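Local coordinates for protein purine nucleoside phosphorylase (PDB 1ODK) that phosphorolyses purine nucleosides, probably including methylthioadenosine, releasing the free base and a sugar 1-phosphate, and assembles as a hexamer of the phosphorylase superfamily, at residues E15-P20 with E75-L80; D97-E102 with S203-D208. One frame throughout, in Å; residues are numbered along the deposited sequence.

Overall arrangement
Both interactions reach the same mixed sheet of the alpha/beta subunit, but on opposite sides of the chain's centre. Their centres lie about 28 Å apart, their nearest atoms are about 13 Å apart, and they do not touch. Both segments of interaction 1 precede both segments of interaction 2 in the sequence. Interaction 1 packs helix 67-79 on strand 16-20 and is buried. Interaction 2 sets the loop before strand 103-106 beside the end of strand 195-205 and is only partly buried. The long strand 84-93 links the two regions, since it pairs with both 16-20 and 195-205. One contact thus belongs to the helix-covered sheet, the other to a strand end with its turns.

Interaction 1 (E15-P20 with E75-L80); sequences ERVLLP and EELVRL
Leu-77 reaches down from helix 67-79 and meets Leu-19 and Val-17 of strand 16-20. One methyl does the touching. Leu-77 CD1 lies 3.3 Å from Leu-19 CD2, closer than two methyls normally come. The same CD1 is 4.2 Å from Val-17 CG1, a looser approach. Chi2 of Leu-77 (179°) puts CD1 anti to CA, which makes it the extended tip that touches. In Leu-19 (chi2 174°) CD1 holds that place, and CD2, the side branch, is met. The two side chains run antiparallel, side by side. Val-17 turns CG1 anti to its backbone N (chi1 -168°), and this branch meets the helix. No hydrogen bond joins the two segments, and all three touching residues are buried. Leu-85 of strand 84-93 packs against both leucines. Leu-18 points to the other side of the sheet, where it meets helix 214-233. Glu-76 makes a hydrogen bond through OE2 to Tyr-160 OH of the second subunit. Strand 16-20 pairs in parallel with both 56-61 and 84-93, and helix 67-79 connects these two flanking strands. The contact is therefore the helix-on-sheet packing of a beta-alpha-beta crossover that passes over the strand between them.

Interaction 2 (D97-E102 with S203-D208); sequences DLAPGE and SNRIGD
Arg-205 is placed against Leu-98 and Pro-100 by its first two torsions. CG stands anti to the carbonyl carbon (chi1 -76°), and chi2 is 145°, away from a staggered value. The chain bends there and then runs on extended to the guanidinium. Pro-100 sets its CD over one face of this flat group; the two side chains cross at about a right angle. Pro-100 CD sits 3.9 Å above the plane of the Arg-205 guanidinium, over the centre. Leu-98 O approaches at the edge, near that plane. It is 3.6 Å from Arg-205 NE and 3.7 Å from Arg-205 NH2, and no hydrogen bond forms. This buried oxygen has no hydrogen-bond partner in the model; the positive group probably eases its burial. Ala-99 touches NH2 obliquely.

The loop 97-102 leads into strand 103-106, which pairs antiparallel with 195-205; Gly-101 and Glu-102 already form backbone hydrogen bonds with Val-202. Pro-100 and Gly-101 fill the middle of a type II beta turn from Ala-99 to Glu-102. Gly-101 there takes a positive phi. Glu-102 closes the turn twice: its backbone N bonds to Ala-99 O, and its OE1 accepts a hydrogen bond from Ala-99 N at 3.1 Å, nearly straight at 174°.

A second type II turn, Arg-205 to Asp-208, ends the other segment. Asp-208 OD1 takes a weak bond from Arg-205 N, 3.3 Å away. Ser-203 OG donates to Asn-204 OD1 at 2.8 Å, in the carbonyl plane. The other end of that amide, Asn-204 ND2, gives a weak bond to Arg-205 O, so both ends of the amide are engaged. Strand 84-93 flanks strand 195-205 on its other edge, and its Ala-93 touches both Leu-98 and Arg-205.

Interaction 1 (E15-P20 with E75-L80)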
loop_
_atom_site.group_PDB
_atom_site.type_symbol
_atom_site.label_atom_id
_atom_site.label_comp_id
_atom_site.label_asym_id
_atom_site.label_seq_id
_atom_site.Cartn_x
_atom_site.Cartn_y
_atom_site.Cartn_z
ATOM N N GLU B 15 -34.362 -17.863 -9.858
ATOM C CA GLU B 15 -33.339 -17.146 -10.605
ATOM C C GLU B 15 -33.238 -15.701 -10.129
ATOM O O GLU B 15 -32.156 -15.111 -10.147
ATOM C CB GLU B 15 -33.650 -17.168 -12.103
ATOM C CG GLU B 15 -33.377 -18.498 -12.771
ATOM C CD GLU B 15 -33.567 -18.442 -14.277
ATOM O OE1 GLU B 15 -33.283 -19.459 -14.944
ATOM O OE2 GLU B 15 -33.997 -17.388 -14.795
ATOM N N ARG B 16 -34.370 -15.141 -9.710
ATOM C CA ARG B 16 -34.433 -13.764 -9.231
ATOM C C ARG B 16 -34.456 -13.764 -7.709
ATOM O O ARG B 16 -35.306 -14.411 -7.096
ATOM C CB ARG B 16 -35.684 -13.075 -9.784
ATOM C CG ARG B 16 -35.725 -13.052 -11.304
ATOM C CD ARG B 16 -37.011 -12.449 -11.850
ATOM N NE ARG B 16 -36.954 -12.354 -13.307
ATOM C CZ ARG B 16 -36.971 -13.400 -14.126
ATOM N NH1 ARG B 16 -36.903 -13.218 -15.440
ATOM N NH2 ARG B 16 -37.075 -14.629 -13.637
ATOM N N VAL B 17 -33.540 -13.013 -7.102
ATOM C CA VAL B 17 -33.432 -12.989 -5.646
ATOM C C VAL B 17 -33.228 -11.601 -5.043
ATOM O O VAL B 17 -32.460 -10.803 -5.575
ATOM C CB VAL B 17 -32.221 -13.847 -5.192
ATOM C CG1 VAL B 17 -32.269 -14.080 -3.688
ATOM C CG2 VAL B 17 -32.184 -15.157 -5.969
ATOM N N LEU B 18 -33.914 -11.319 -3.935
ATOM C CA LEU B 18 -33.730 -10.052 -3.230
ATOM C C LEU B 18 -32.803 -10.395 -2.062
ATOM O O LEU B 18 -32.936 -11.462 -1.455
ATOM C CB LEU B 18 -35.048 -9.491 -2.686
ATOM C CG LEU B 18 -36.141 -9.041 -3.665
ATOM C CD1 LEU B 18 -37.072 -8.067 -2.944
ATOM C CD2 LEU B 18 -35.537 -8.377 -4.886
ATOM N N LEU B 19 -31.874 -9.494 -1.750
ATOM C CA LEU B 19 -30.912 -9.720 -0.681
ATOM C C LEU B 19 -30.961 -8.726 0.476
ATOM O O LEU B 19 -30.173 -7.778 0.518
ATOM C CB LEU B 19 -29.487 -9.712 -1.258
ATOM C CG LEU B 19 -29.142 -10.755 -2.324
ATOM C CD1 LEU B 19 -27.749 -10.496 -2.887
ATOM C CD2 LEU B 19 -29.217 -12.144 -1.716
ATOM N N PRO B 20 -31.895 -8.906 1.422
ATOM C CA PRO B 20 -31.903 -7.947 2.530
ATOM C C PRO B 20 -30.804 -8.392 3.501
ATOM O O PRO B 20 -30.381 -9.543 3.458
ATOM C CB PRO B 20 -33.304 -8.102 3.116
ATOM C CG PRO B 20 -33.622 -9.557 2.851
ATOM C CD PRO B 20 -33.085 -9.777 1.452
ATOM N N GLU B 75 -21.978 -16.161 -3.179
ATOM C CA GLU B 75 -21.270 -17.274 -3.814
ATOM C C GLU B 75 -22.127 -18.543 -3.791
ATOM O O GLU B 75 -22.226 -19.265 -4.785
ATOM C CB GLU B 75 -19.940 -17.544 -3.090
ATOM C CG GLU B 75 -18.873 -16.463 -3.297
ATOM C CD GLU B 75 -18.044 -16.672 -4.559
ATOM O OE1 GLU B 75 -18.579 -17.195 -5.560
ATOM O OE2 GLU B 75 -16.852 -16.296 -4.557
ATOM N N GLU B 76 -22.746 -18.817 -2.650
ATOM C CA GLU B 76 -23.572 -20.006 -2.525
ATOM C C GLU B 76 -24.887 -19.884 -3.298
ATOM O O GLU B 76 -25.348 -20.859 -3.891
ATOM C CB GLU B 76 -23.795 -20.318 -1.041
ATOM C CG GLU B 76 -22.493 -20.771 -0.364
ATOM C CD GLU B 76 -22.628 -21.059 1.123
ATOM O OE1 GLU B 76 -23.764 -21.092 1.642
ATOM O OE2 GLU B 76 -21.581 -21.260 1.776
ATOM N N LEU B 77 -25.469 -18.688 -3.321
ATOM C CA LEU B 77 -26.711 -18.464 -4.060
ATOM C C LEU B 77 -26.509 -18.714 -5.555
ATOM O O LEU B 77 -27.385 -19.267 -6.223
ATOM C CB LEU B 77 -27.223 -17.033 -3.850
ATOM C CG LEU B 77 -27.953 -16.749 -2.536
ATOM C CD1 LEU B 77 -28.373 -15.288 -2.497
ATOM C CD2 LEU B 77 -29.180 -17.657 -2.417
ATOM N N VAL B 78 -25.354 -18.302 -6.076
ATOM C CA VAL B 78 -25.044 -18.496 -7.486
ATOM C C VAL B 78 -24.942 -19.991 -7.786
ATOM O O VAL B 78 -25.406 -20.458 -8.830
ATOM C CB VAL B 78 -23.722 -17.792 -7.878
ATOM C CG1 VAL B 78 -23.281 -18.234 -9.272
ATOM C CG2 VAL B 78 -23.920 -16.285 -7.857
ATOM N N ARG B 79 -24.342 -20.737 -6.864
ATOM C CA ARG B 79 -24.219 -22.178 -7.034
ATOM C C ARG B 79 -25.609 -22.807 -7.008
ATOM O O ARG B 79 -25.842 -23.839 -7.631
ATOM C CB ARG B 79 -23.360 -22.785 -5.920
ATOM C CG ARG B 79 -21.864 -22.550 -6.075
ATOM C CD ARG B 79 -21.376 -23.030 -7.435
ATOM N NE ARG B 79 -20.061 -23.666 -7.372
ATOM C CZ ARG B 79 -19.835 -24.868 -6.847
ATOM N NH1 ARG B 79 -20.836 -25.575 -6.335
ATOM N NH2 ARG B 79 -18.608 -25.371 -6.846
ATOM N N LEU B 80 -26.529 -22.169 -6.292
ATOM C CA LEU B 80 -27.896 -22.665 -6.175
ATOM C C LEU B 80 -28.793 -22.242 -7.335
ATOM O O LEU B 80 -29.976 -22.572 -7.357
ATOM C CB LEU B 80 -28.509 -22.207 -4.844
ATOM C CG LEU B 80 -27.921 -22.868 -3.592
ATOM C CD1 LEU B 80 -28.417 -22.170 -2.331
ATOM C CD2 LEU B 80 -28.306 -24.348 -3.582
#

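Interaction 2 (D97-E102 with S203-D208)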
loop_
_atom_site.group_PDB
_atom_site.type_symbol
_atom_site.label_atom_id
_atom_site.label_comp_id
_atom_site.label_asym_id
_atom_site.label_seq_id
_atom_site.Cartn_x
_atom_site.Cartn_y
_atom_site.Cartn_z
ATOM N N ASP B 97 -27.911 16.475 2.290
ATOM C CA ASP B 97 -28.942 16.558 1.263
ATOM C C ASP B 97 -29.894 15.365 1.304
ATOM O O ASP B 97 -31.070 15.493 0.962
ATOM C CB ASP B 97 -28.294 16.663 -0.122
ATOM C CG ASP B 97 -29.263 17.158 -1.186
ATOM O OD1 ASP B 97 -28.831 17.336 -2.346
ATOM O OD2 ASP B 97 -30.455 17.371 -0.866
ATOM N N LEU B 98 -29.390 14.208 1.724
ATOM C CA LEU B 98 -30.215 13.007 1.808
ATOM C C LEU B 98 -30.981 12.941 3.120
ATOM O O LEU B 98 -30.417 13.146 4.197
ATOM C CB LEU B 98 -29.355 11.747 1.660
ATOM C CG LEU B 98 -28.908 11.364 0.248
ATOM C CD1 LEU B 98 -27.978 10.164 0.314
ATOM C CD2 LEU B 98 -30.124 11.043 -0.602
ATOM N N ALA B 99 -32.274 12.647 3.026
ATOM C CA ALA B 99 -33.116 12.552 4.209
ATOM C C ALA B 99 -33.534 11.106 4.450
ATOM O O ALA B 99 -33.628 10.314 3.510
ATOM C CB ALA B 99 -34.348 13.425 4.038
ATOM N N PRO B 100 -33.774 10.739 5.719
ATOM C CA PRO B 100 -34.186 9.373 6.051
ATOM C C PRO B 100 -35.444 8.983 5.273
ATOM O O PRO B 100 -36.360 9.788 5.119
ATOM C CB PRO B 100 -34.426 9.449 7.555
ATOM C CG PRO B 100 -33.382 10.446 7.997
ATOM C CD PRO B 100 -33.526 11.526 6.943
ATOM N N GLY B 101 -35.476 7.749 4.778
ATOM C CA GLY B 101 -36.623 7.289 4.014
ATOM C C GLY B 101 -36.424 7.458 2.518
ATOM O O GLY B 101 -37.141 6.861 1.716
ATOM N N GLU B 102 -35.450 8.275 2.131
ATOM C CA GLU B 102 -35.176 8.494 0.717
ATOM C C GLU B 102 -34.480 7.249 0.161
ATOM O O GLU B 102 -33.788 6.538 0.890
ATOM C CB GLU B 102 -34.282 9.725 0.541
ATOM C CG GLU B 102 -34.414 10.392 -0.819
ATOM C CD GLU B 102 -33.613 11.679 -0.916
ATOM O OE1 GLU B 102 -33.414 12.336 0.131
ATOM O OE2 GLU B 102 -33.197 12.039 -2.039
ATOM N N SER B 203 -31.494 5.286 6.383
ATOM C CA SER B 203 -32.036 5.054 7.717
ATOM C C SER B 203 -31.511 6.037 8.755
ATOM O O SER B 203 -31.989 6.063 9.891
ATOM C CB SER B 203 -31.708 3.634 8.171
ATOM O OG SER B 203 -30.305 3.432 8.192
ATOM N N ASN B 204 -30.530 6.846 8.368
ATOM C CA ASN B 204 -29.938 7.805 9.290
ATOM C C ASN B 204 -28.806 8.561 8.616
ATOM O O ASN B 204 -28.499 8.332 7.449
ATOM C CB ASN B 204 -29.351 7.077 10.498
ATOM C CG ASN B 204 -28.217 6.142 10.108
ATOM O OD1 ASN B 204 -28.438 5.106 9.476
ATOM N ND2 ASN B 204 -26.994 6.513 10.466
ATOM N N ARG B 205 -28.184 9.455 9.377
ATOM C CA ARG B 205 -27.046 10.235 8.909
ATOM C C ARG B 205 -25.847 9.790 9.735
ATOM O O ARG B 205 -25.973 9.544 10.936
ATOM C CB ARG B 205 -27.302 11.728 9.108
ATOM C CG ARG B 205 -28.254 12.313 8.081
ATOM C CD ARG B 205 -29.136 13.388 8.681
ATOM N NE ARG B 205 -30.026 13.973 7.683
ATOM C CZ ARG B 205 -31.179 14.564 7.973
ATOM N NH1 ARG B 205 -31.585 14.641 9.234
ATOM N NH2 ARG B 205 -31.927 15.078 7.003
ATOM N N ILE B 206 -24.690 9.669 9.094
ATOM C CA ILE B 206 -23.487 9.245 9.798
ATOM C C ILE B 206 -23.304 10.093 11.049
ATOM O O ILE B 206 -23.349 11.320 10.986
ATOM C CB ILE B 206 -22.234 9.378 8.906
ATOM C CG1 ILE B 206 -22.404 8.525 7.645
ATOM C CG2 ILE B 206 -20.993 8.956 9.684
ATOM C CD1 ILE B 206 -22.691 7.066 7.920
ATOM N N GLY B 207 -23.111 9.430 12.186
ATOM C CA GLY B 207 -22.931 10.145 13.437
ATOM C C GLY B 207 -24.135 10.070 14.362
ATOM O O GLY B 207 -24.011 10.296 15.568
ATOM N N ASP B 208 -25.304 9.762 13.807
ATOM C CA ASP B 208 -26.518 9.657 14.611
ATOM C C ASP B 208 -26.454 8.441 15.529
ATOM O O ASP B 208 -26.097 7.343 15.099
ATOM C CB ASP B 208 -27.753 9.550 13.713
ATOM C CG ASP B 208 -28.118 10.868 13.057
ATOM O OD1 ASP B 208 -29.079 10.881 12.257
ATOM O OD2 ASP B 208 -27.452 11.887 13.343
#